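Local coordinates for protein uroporphyrin-III C-methyltransferase (Thermus thermophilus, PDB 1VE2) that probably methylates uroporphyrinogen III using S-adenosyl-L-methionine, an early step in making modified tetrapyrroles, at residues 8-13 / 36-41; 116-121 / 138-143; 127-132 / 155-160. All coordinates share one frame; numbering follows the deposited sequence.

In the fold
All three contacts are buried, but they serve two different sheets. Contact 1 belongs to the parallel sheet built from the N-terminal half, where loops leaving two of its strands meet through a backbone carbonyl, a histidine and one small apolar pair. Contacts 2 and 3 share the mixed sheet: strands 138-142 and 155-159 are hydrogen-bonded neighbours, Ala139 O lying 2.8 Å from Val157 N. Contact 2 is wholly apolar, whereas contact 3 adds a threonine-to-carbonyl hydrogen bond, and both come within reach of the second subunit. Phe12, from the first segment of contact 1, packs on residues 116-121 and so joins the two halves.

Contact 1 (8-13 / 36-41); sequences VGAGFG and RLVHPG
His39 lays its side chain against the carbonyl end of Gly13, while a little further back Val38 reaches Ala10. The histidine is best followed outward from the backbone. CB of His39 sits 3.2 Å from Gly13 O, close enough to touch the carbonyl but with no hydrogen bond made. CG, which chi1 of -166° places anti to the backbone N of His39, stays near the same oxygen, 3.5 Å from Gly13 O. CD2, further along the ring, lies about equally near both carbonyl atoms, 3.7 Å from Gly13 C. The oxygen meets the ring obliquely. On the other branch ND1 turns back to its own chain and accepts a hydrogen bond from Gly41 N at 2.8 Å. That donor lies nearly in the plane of the imidazole, 13° out of it, which fixes the rotation of the ring. One face of the ring is covered near its rim by Pro40 CD, and Trp190 meets the ring edge-to-face. His39 stands at the N-cap position of helix 40-43, and its ring nitrogen gives the capping bond to an amide of the first turn.

The second touch is small and apolar: Val38 CG1, the branch anti to its backbone N, comes to 4.2 Å from Ala10 CB. Leu84 of strand 80-85 packs against both residues. Ala10 and Gly11 both face Gly87 in a classic beta bulge, and from there the chain swings round to Gly13. The whole joins two loops at the C-terminal ends of the strands of the parallel sheet, the glycine-rich turn after the first strand and the turn after 31-34, an arrangement consistent with the N-terminal domain of tetrapyrrole methylases.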
loop_
_atom_site.group_PDB
_atom_site.type_symbol
_atom_site.label_atom_id
_atom_site.label_comp_id
_atom_site.label_asym_id
_atom_site.label_seq_id
_atom_site.Cartn_x
_atom_site.Cartn_y
_atom_site.Cartn_z
ATOM N N VAL A 8 9.037 8.711 7.871
ATOM C CA VAL A 8 9.008 7.252 7.966
ATOM C C VAL A 8 7.680 6.577 8.250
ATOM O O VAL A 8 6.953 6.976 9.157
ATOM C CB VAL A 8 10.005 6.787 9.066
ATOM C CG1 VAL A 8 10.105 5.245 9.101
ATOM C CG2 VAL A 8 11.360 7.433 8.827
ATOM N N GLY A 9 7.389 5.538 7.474
ATOM C CA GLY A 9 6.175 4.771 7.670
ATOM C C GLY A 9 6.444 3.656 8.670
ATOM O O GLY A 9 7.425 2.921 8.539
ATOM N N ALA A 10 5.579 3.526 9.674
ATOM C CA ALA A 10 5.746 2.489 10.688
ATOM C C ALA A 10 4.979 1.214 10.348
ATOM O O ALA A 10 5.054 0.230 11.080
ATOM C CB ALA A 10 5.282 3.014 12.056
ATOM N N GLY A 11 4.252 1.220 9.238
ATOM C CA GLY A 11 3.484 0.041 8.891
ATOM C C GLY A 11 2.192 0.075 9.689
ATOM O O GLY A 11 1.992 0.983 10.489
ATOM N N PHE A 12 1.330 -0.915 9.493
ATOM C CA PHE A 12 0.035 -0.960 10.177
ATOM C C PHE A 12 0.051 -1.604 11.567
ATOM O O PHE A 12 -0.896 -1.435 12.346
ATOM C CB PHE A 12 -0.966 -1.716 9.296
ATOM C CG PHE A 12 -0.696 -3.192 9.213
ATOM C CD1 PHE A 12 -1.178 -4.060 10.187
ATOM C CD2 PHE A 12 0.109 -3.707 8.205
ATOM C CE1 PHE A 12 -0.858 -5.417 10.161
ATOM C CE2 PHE A 12 0.432 -5.059 8.175
ATOM C CZ PHE A 12 -0.051 -5.915 9.158
ATOM N N GLY A 13 1.109 -2.347 11.881
ATOM C CA GLY A 13 1.161 -3.008 13.173
ATOM C C GLY A 13 2.530 -3.198 13.798
ATOM O O GLY A 13 3.260 -2.238 14.022
ATOM N N ARG A 36 1.095 9.204 18.344
ATOM C CA ARG A 36 0.768 8.580 19.625
ATOM C C ARG A 36 0.416 7.098 19.484
ATOM O O ARG A 36 0.805 6.280 20.313
ATOM C CB ARG A 36 -0.432 9.285 20.274
ATOM C CG ARG A 36 -0.286 10.783 20.493
ATOM C CD ARG A 36 0.481 11.106 21.766
ATOM N NE ARG A 36 0.435 12.536 22.068
ATOM C CZ ARG A 36 0.960 13.093 23.155
ATOM N NH1 ARG A 36 1.581 12.345 24.060
ATOM N NH2 ARG A 36 0.864 14.404 23.342
ATOM N N LEU A 37 -0.325 6.762 18.433
ATOM C CA LEU A 37 -0.770 5.386 18.211
ATOM C C LEU A 37 0.221 4.458 17.499
ATOM O O LEU A 37 -0.189 3.461 16.907
ATOM C CB LEU A 37 -2.096 5.401 17.435
ATOM C CG LEU A 37 -3.238 4.446 17.824
ATOM C CD1 LEU A 37 -4.485 4.832 17.035
ATOM C CD2 LEU A 37 -2.867 2.991 17.556
ATOM N N VAL A 38 1.513 4.768 17.541
ATOM C CA VAL A 38 2.487 3.893 16.887
ATOM C C VAL A 38 2.777 2.689 17.782
ATOM O O VAL A 38 3.017 2.840 18.980
ATOM C CB VAL A 38 3.801 4.643 16.561
ATOM C CG1 VAL A 38 4.894 3.651 16.177
ATOM C CG2 VAL A 38 3.565 5.611 15.405
ATOM N N HIS A 39 2.740 1.499 17.187
ATOM C CA HIS A 39 2.972 0.245 17.900
ATOM C C HIS A 39 4.206 0.295 18.799
ATOM O O HIS A 39 5.273 0.757 18.387
ATOM C CB HIS A 39 3.102 -0.901 16.892
ATOM C CG HIS A 39 3.008 -2.267 17.500
ATOM N ND1 HIS A 39 4.015 -2.818 18.265
ATOM C CD2 HIS A 39 2.029 -3.202 17.436
ATOM C CE1 HIS A 39 3.662 -4.035 18.642
ATOM N NE2 HIS A 39 2.462 -4.292 18.152
ATOM N N PRO A 40 4.068 -0.177 20.050
ATOM C CA PRO A 40 5.154 -0.200 21.036
ATOM C C PRO A 40 6.422 -0.878 20.529
ATOM O O PRO A 40 7.529 -0.411 20.798
ATOM C CB PRO A 40 4.538 -0.951 22.215
ATOM C CG PRO A 40 3.083 -0.592 22.123
ATOM C CD PRO A 40 2.819 -0.704 20.633
ATOM N N GLY A 41 6.252 -1.977 19.797
ATOM C CA GLY A 41 7.387 -2.710 19.264
ATOM C C GLY A 41 8.192 -1.901 18.268
ATOM O O GLY A 41 9.404 -2.088 18.133
#

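Contact 2 (116-121 / 138-143); sequences TSAVGA and FAVATG
Ala118 and Val140 mark the closest approach of the two backbones, with 7.9 Å between their CA atoms, a spacing bridged by side chains and by no hydrogen bond. Segment 116-121 turns into helix 119-124 with Ala118 at the N-cap position, and residues 138-142 form an extended strand. The turn is braced internally, since Thr116 OG1 accepts from Gly120 N at 3.1 Å.

Val119 carries the tighter touch. Its CG2 branch reaches the far end of the Phe138 ring, 3.8 Å from CE1 and only slightly further from CZ. It comes obliquely, and the two side chains cross at about a right angle. Phe138 holds its ring there with CG lying between the backbone N and the carbonyl carbon, chi1 70°. Alongside, Ala118 CB rests 4.4 Å from Val140 CG1, a lighter contact, and Ala118 packs as well on Val157 and Leu159 of the next strand.

Residues 138-141 also pair antiparallel with a strand of the second subunit, while Val119 packs on Val91 of that subunit. The arrangement is that of a helix start laid on the strand that is outermost in this chain's mixed sheet, which runs on into the second subunit across the dimer interface.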
loop_
_atom_site.group_PDB
_atom_site.type_symbol
_atom_site.label_atom_id
_atom_site.label_comp_id
_atom_site.label_asym_id
_atom_site.label_seq_id
_atom_site.Cartn_x
_atom_site.Cartn_y
_atom_site.Cartn_z
ATOM N N THR A 116 0.826 0.027 4.193
ATOM C CA THR A 116 -0.324 0.853 4.569
ATOM C C THR A 116 -1.303 0.282 5.578
ATOM O O THR A 116 -1.470 -0.935 5.701
ATOM C CB THR A 116 -1.130 1.286 3.333
ATOM O OG1 THR A 116 -1.672 0.124 2.685
ATOM C CG2 THR A 116 -0.238 2.048 2.370
ATOM N N SER A 117 -1.947 1.209 6.286
ATOM C CA SER A 117 -2.934 0.925 7.326
ATOM C C SER A 117 -4.161 0.234 6.774
ATOM O O SER A 117 -4.860 -0.464 7.505
ATOM C CB SER A 117 -3.378 2.230 8.004
ATOM O OG SER A 117 -2.293 2.904 8.622
ATOM N N ALA A 118 -4.433 0.451 5.488
ATOM C CA ALA A 118 -5.584 -0.153 4.839
ATOM C C ALA A 118 -5.146 -1.425 4.130
ATOM O O ALA A 118 -5.160 -2.506 4.716
ATOM C CB ALA A 118 -6.204 0.829 3.840
ATOM N N VAL A 119 -4.731 -1.277 2.874
ATOM C CA VAL A 119 -4.280 -2.387 2.044
ATOM C C VAL A 119 -3.312 -3.360 2.718
ATOM O O VAL A 119 -3.439 -4.576 2.577
ATOM C CB VAL A 119 -3.624 -1.852 0.746
ATOM C CG1 VAL A 119 -3.071 -2.999 -0.081
ATOM C CG2 VAL A 119 -4.653 -1.059 -0.063
ATOM N N GLY A 120 -2.337 -2.824 3.440
ATOM C CA GLY A 120 -1.369 -3.673 4.105
ATOM C C GLY A 120 -1.987 -4.573 5.157
ATOM O O GLY A 120 -1.651 -5.754 5.241
ATOM N N ALA A 121 -2.889 -4.022 5.966
ATOM C CA ALA A 121 -3.541 -4.802 7.014
ATOM C C ALA A 121 -4.375 -5.921 6.411
ATOM O O ALA A 121 -4.330 -7.063 6.871
ATOM C CB ALA A 121 -4.424 -3.899 7.878
ATOM N N PHE A 138 -10.207 -0.890 -6.628
ATOM C CA PHE A 138 -10.533 -0.527 -5.260
ATOM C C PHE A 138 -10.231 0.947 -5.010
ATOM O O PHE A 138 -9.422 1.557 -5.705
ATOM C CB PHE A 138 -9.807 -1.439 -4.251
ATOM C CG PHE A 138 -8.322 -1.228 -4.169
ATOM C CD1 PHE A 138 -7.793 -0.204 -3.389
ATOM C CD2 PHE A 138 -7.445 -2.073 -4.857
ATOM C CE1 PHE A 138 -6.407 -0.015 -3.290
ATOM C CE2 PHE A 138 -6.063 -1.895 -4.767
ATOM C CZ PHE A 138 -5.540 -0.865 -3.982
ATOM N N ALA A 139 -10.937 1.541 -4.055
ATOM C CA ALA A 139 -10.703 2.938 -3.733
ATOM C C ALA A 139 -10.560 3.033 -2.229
ATOM O O ALA A 139 -11.109 2.209 -1.489
ATOM C CB ALA A 139 -11.863 3.808 -4.207
ATOM N N VAL A 140 -9.817 4.030 -1.780
ATOM C CA VAL A 140 -9.609 4.227 -0.356
ATOM C C VAL A 140 -9.983 5.661 0.003
ATOM O O VAL A 140 -9.624 6.610 -0.698
ATOM C CB VAL A 140 -8.135 3.993 0.039
ATOM C CG1 VAL A 140 -7.976 4.134 1.560
ATOM C CG2 VAL A 140 -7.674 2.605 -0.417
ATOM N N ALA A 141 -10.706 5.819 1.103
ATOM C CA ALA A 141 -11.093 7.154 1.536
ATOM C C ALA A 141 -11.225 7.090 3.042
ATOM O O ALA A 141 -11.078 6.022 3.622
ATOM C CB ALA A 141 -12.421 7.556 0.900
ATOM N N THR A 142 -11.490 8.230 3.674
ATOM C CA THR A 142 -11.655 8.269 5.124
ATOM C C THR A 142 -13.094 8.679 5.404
ATOM O O THR A 142 -13.848 8.959 4.478
ATOM C CB THR A 142 -10.736 9.310 5.781
ATOM O OG1 THR A 142 -11.295 10.618 5.598
ATOM C CG2 THR A 142 -9.345 9.265 5.162
ATOM N N GLY A 143 -13.476 8.717 6.676
ATOM C CA GLY A 143 -14.836 9.109 7.012
ATOM C C GLY A 143 -14.915 10.447 7.728
ATOM O O GLY A 143 -15.856 10.699 8.483
#

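Contact 3 (127-132 / 155-160); sequences LPLTHR and TLVLLM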
loop_
_atom_site.group_PDB
_atom_site.type_symbol
_atom_site.label_atom_id
_atom_site.label_comp_id
_atom_site.label_asym_id
_atom_site.label_seq_id
_atom_site.Cartn_x
_atom_site.Cartn_y
_atom_site.Cartn_z
ATOM N N LEU A 127 -6.518 -11.211 2.901
ATOM C CA LEU A 127 -7.763 -10.794 2.273
ATOM C C LEU A 127 -7.504 -9.922 1.040
ATOM O O LEU A 127 -6.822 -8.904 1.126
ATOM C CB LEU A 127 -8.603 -10.025 3.288
ATOM C CG LEU A 127 -8.825 -10.763 4.612
ATOM C CD1 LEU A 127 -9.579 -9.845 5.559
ATOM C CD2 LEU A 127 -9.594 -12.057 4.381
ATOM N N PRO A 128 -8.058 -10.312 -0.121
ATOM C CA PRO A 128 -7.889 -9.571 -1.376
ATOM C C PRO A 128 -8.895 -8.430 -1.547
ATOM O O PRO A 128 -9.996 -8.476 -0.995
ATOM C CB PRO A 128 -8.075 -10.657 -2.426
ATOM C CG PRO A 128 -9.191 -11.478 -1.823
ATOM C CD PRO A 128 -8.776 -11.582 -0.353
ATOM N N LEU A 129 -8.500 -7.407 -2.307
ATOM C CA LEU A 129 -9.351 -6.256 -2.585
ATOM C C LEU A 129 -9.929 -6.394 -3.982
ATOM O O LEU A 129 -10.861 -5.694 -4.354
ATOM C CB LEU A 129 -8.551 -4.951 -2.488
ATOM C CG LEU A 129 -8.161 -4.567 -1.058
ATOM C CD1 LEU A 129 -7.288 -3.314 -1.071
ATOM C CD2 LEU A 129 -9.429 -4.341 -0.241
ATOM N N THR A 130 -9.346 -7.296 -4.763
ATOM C CA THR A 130 -9.815 -7.560 -6.115
ATOM C C THR A 130 -9.799 -9.067 -6.315
ATOM O O THR A 130 -9.027 -9.767 -5.665
ATOM C CB THR A 130 -8.906 -6.905 -7.171
ATOM O OG1 THR A 130 -7.557 -7.349 -6.979
ATOM C CG2 THR A 130 -8.970 -5.380 -7.056
ATOM N N HIS A 131 -10.650 -9.559 -7.210
ATOM C CA HIS A 131 -10.728 -10.989 -7.484
ATOM C C HIS A 131 -11.551 -11.202 -8.750
ATOM O O HIS A 131 -12.561 -10.534 -8.961
ATOM C CB HIS A 131 -11.371 -11.713 -6.297
ATOM C CG HIS A 131 -11.264 -13.205 -6.368
ATOM N ND1 HIS A 131 -12.317 -14.010 -6.746
ATOM C CD2 HIS A 131 -10.220 -14.036 -6.139
ATOM C CE1 HIS A 131 -11.926 -15.273 -6.748
ATOM N NE2 HIS A 131 -10.658 -15.316 -6.385
ATOM N N ARG A 132 -11.112 -12.123 -9.600
ATOM C CA ARG A 132 -11.821 -12.390 -10.850
ATOM C C ARG A 132 -13.325 -12.525 -10.651
ATOM O O ARG A 132 -13.781 -13.298 -9.819
ATOM C CB ARG A 132 -11.271 -13.658 -11.505
ATOM C CG ARG A 132 -11.279 -14.872 -10.595
ATOM C CD ARG A 132 -10.454 -16.005 -11.182
ATOM N NE ARG A 132 -10.972 -16.471 -12.463
ATOM C CZ ARG A 132 -10.430 -17.459 -13.169
ATOM N NH1 ARG A 132 -9.350 -18.084 -12.715
ATOM N NH2 ARG A 132 -10.965 -17.822 -14.326
ATOM N N THR A 155 -14.486 -2.195 -5.071
ATOM C CA THR A 155 -14.246 -2.426 -3.646
ATOM C C THR A 155 -13.918 -1.087 -3.003
ATOM O O THR A 155 -13.051 -0.355 -3.489
ATOM C CB THR A 155 -13.038 -3.359 -3.398
ATOM O OG1 THR A 155 -13.248 -4.619 -4.047
ATOM C CG2 THR A 155 -12.840 -3.589 -1.890
ATOM N N LEU A 156 -14.609 -0.761 -1.914
ATOM C CA LEU A 156 -14.350 0.486 -1.215
ATOM C C LEU A 156 -13.771 0.227 0.169
ATOM O O LEU A 156 -14.304 -0.580 0.930
ATOM C CB LEU A 156 -15.635 1.295 -1.076
ATOM C CG LEU A 156 -15.551 2.552 -0.212
ATOM C CD1 LEU A 156 -14.589 3.569 -0.831
ATOM C CD2 LEU A 156 -16.951 3.147 -0.090
ATOM N N VAL A 157 -12.666 0.901 0.477
ATOM C CA VAL A 157 -12.021 0.780 1.779
ATOM C C VAL A 157 -12.128 2.135 2.471
ATOM O O VAL A 157 -11.766 3.167 1.900
ATOM C CB VAL A 157 -10.523 0.408 1.653
ATOM C CG1 VAL A 157 -9.907 0.233 3.036
ATOM C CG2 VAL A 157 -10.370 -0.864 0.838
ATOM N N LEU A 158 -12.660 2.143 3.688
ATOM C CA LEU A 158 -12.775 3.390 4.433
ATOM C C LEU A 158 -11.996 3.310 5.734
ATOM O O LEU A 158 -12.153 2.371 6.513
ATOM C CB LEU A 158 -14.241 3.721 4.737
ATOM C CG LEU A 158 -15.105 4.124 3.541
ATOM C CD1 LEU A 158 -16.508 4.477 4.033
ATOM C CD2 LEU A 158 -14.480 5.311 2.826
ATOM N N LEU A 159 -11.141 4.299 5.953
ATOM C CA LEU A 159 -10.343 4.354 7.163
ATOM C C LEU A 159 -11.171 5.110 8.196
ATOM O O LEU A 159 -11.795 6.123 7.876
ATOM C CB LEU A 159 -9.025 5.088 6.894
ATOM C CG LEU A 159 -8.210 4.558 5.700
ATOM C CD1 LEU A 159 -7.016 5.455 5.423
ATOM C CD2 LEU A 159 -7.748 3.148 5.987
ATOM N N MET A 160 -11.190 4.591 9.419
ATOM C CA MET A 160 -11.923 5.201 10.524
ATOM C C MET A 160 -13.364 5.538 10.157
ATOM O O MET A 160 -13.796 6.683 10.280
ATOM C CB MET A 160 -11.182 6.457 10.989
ATOM C CG MET A 160 -9.687 6.213 11.162
ATOM S SD MET A 160 -8.744 7.584 11.849
ATOM C CE MET A 160 -8.434 6.974 13.521
#
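Thr155 turns OG1 anti to its carbonyl carbon, beside the backbone N (chi1 -58°), and this rotation carries the hydroxyl to Leu129 while leaving CG2 to face the leucine side chain. Leu129 has CG in the corresponding place, anti to its own carbonyl carbon, from where CD2 extends over the strand.

The hydroxyl donates to Leu129 O, with Thr155 OG1 only 2.6 Å from the oxygen, a short bond. The angle at the carbonyl oxygen is 153°, and the hydroxyl is tilted 20° from the carbonyl plane; the bond so satisfies the backbone carbonyl of buried Leu129, in a segment without regular secondary structure. Next to it Leu129 CD2 fits between two strand residues two apart, lying 3.9 Å from Thr155 CG2 and 3.8 Å from Val157 CG2. The leucine crosses each of these side chains at about a right angle.

Phe138 and Val217, from the strands flanking 155-159, and Tyr225 of helix 225-228 also pack on Leu129. Polar and apolar touches together fasten the loop between helix 119-124 and strand 138-142 onto one face of the mixed sheet, where 155-159 is an inner strand of the second half of the methylase fold.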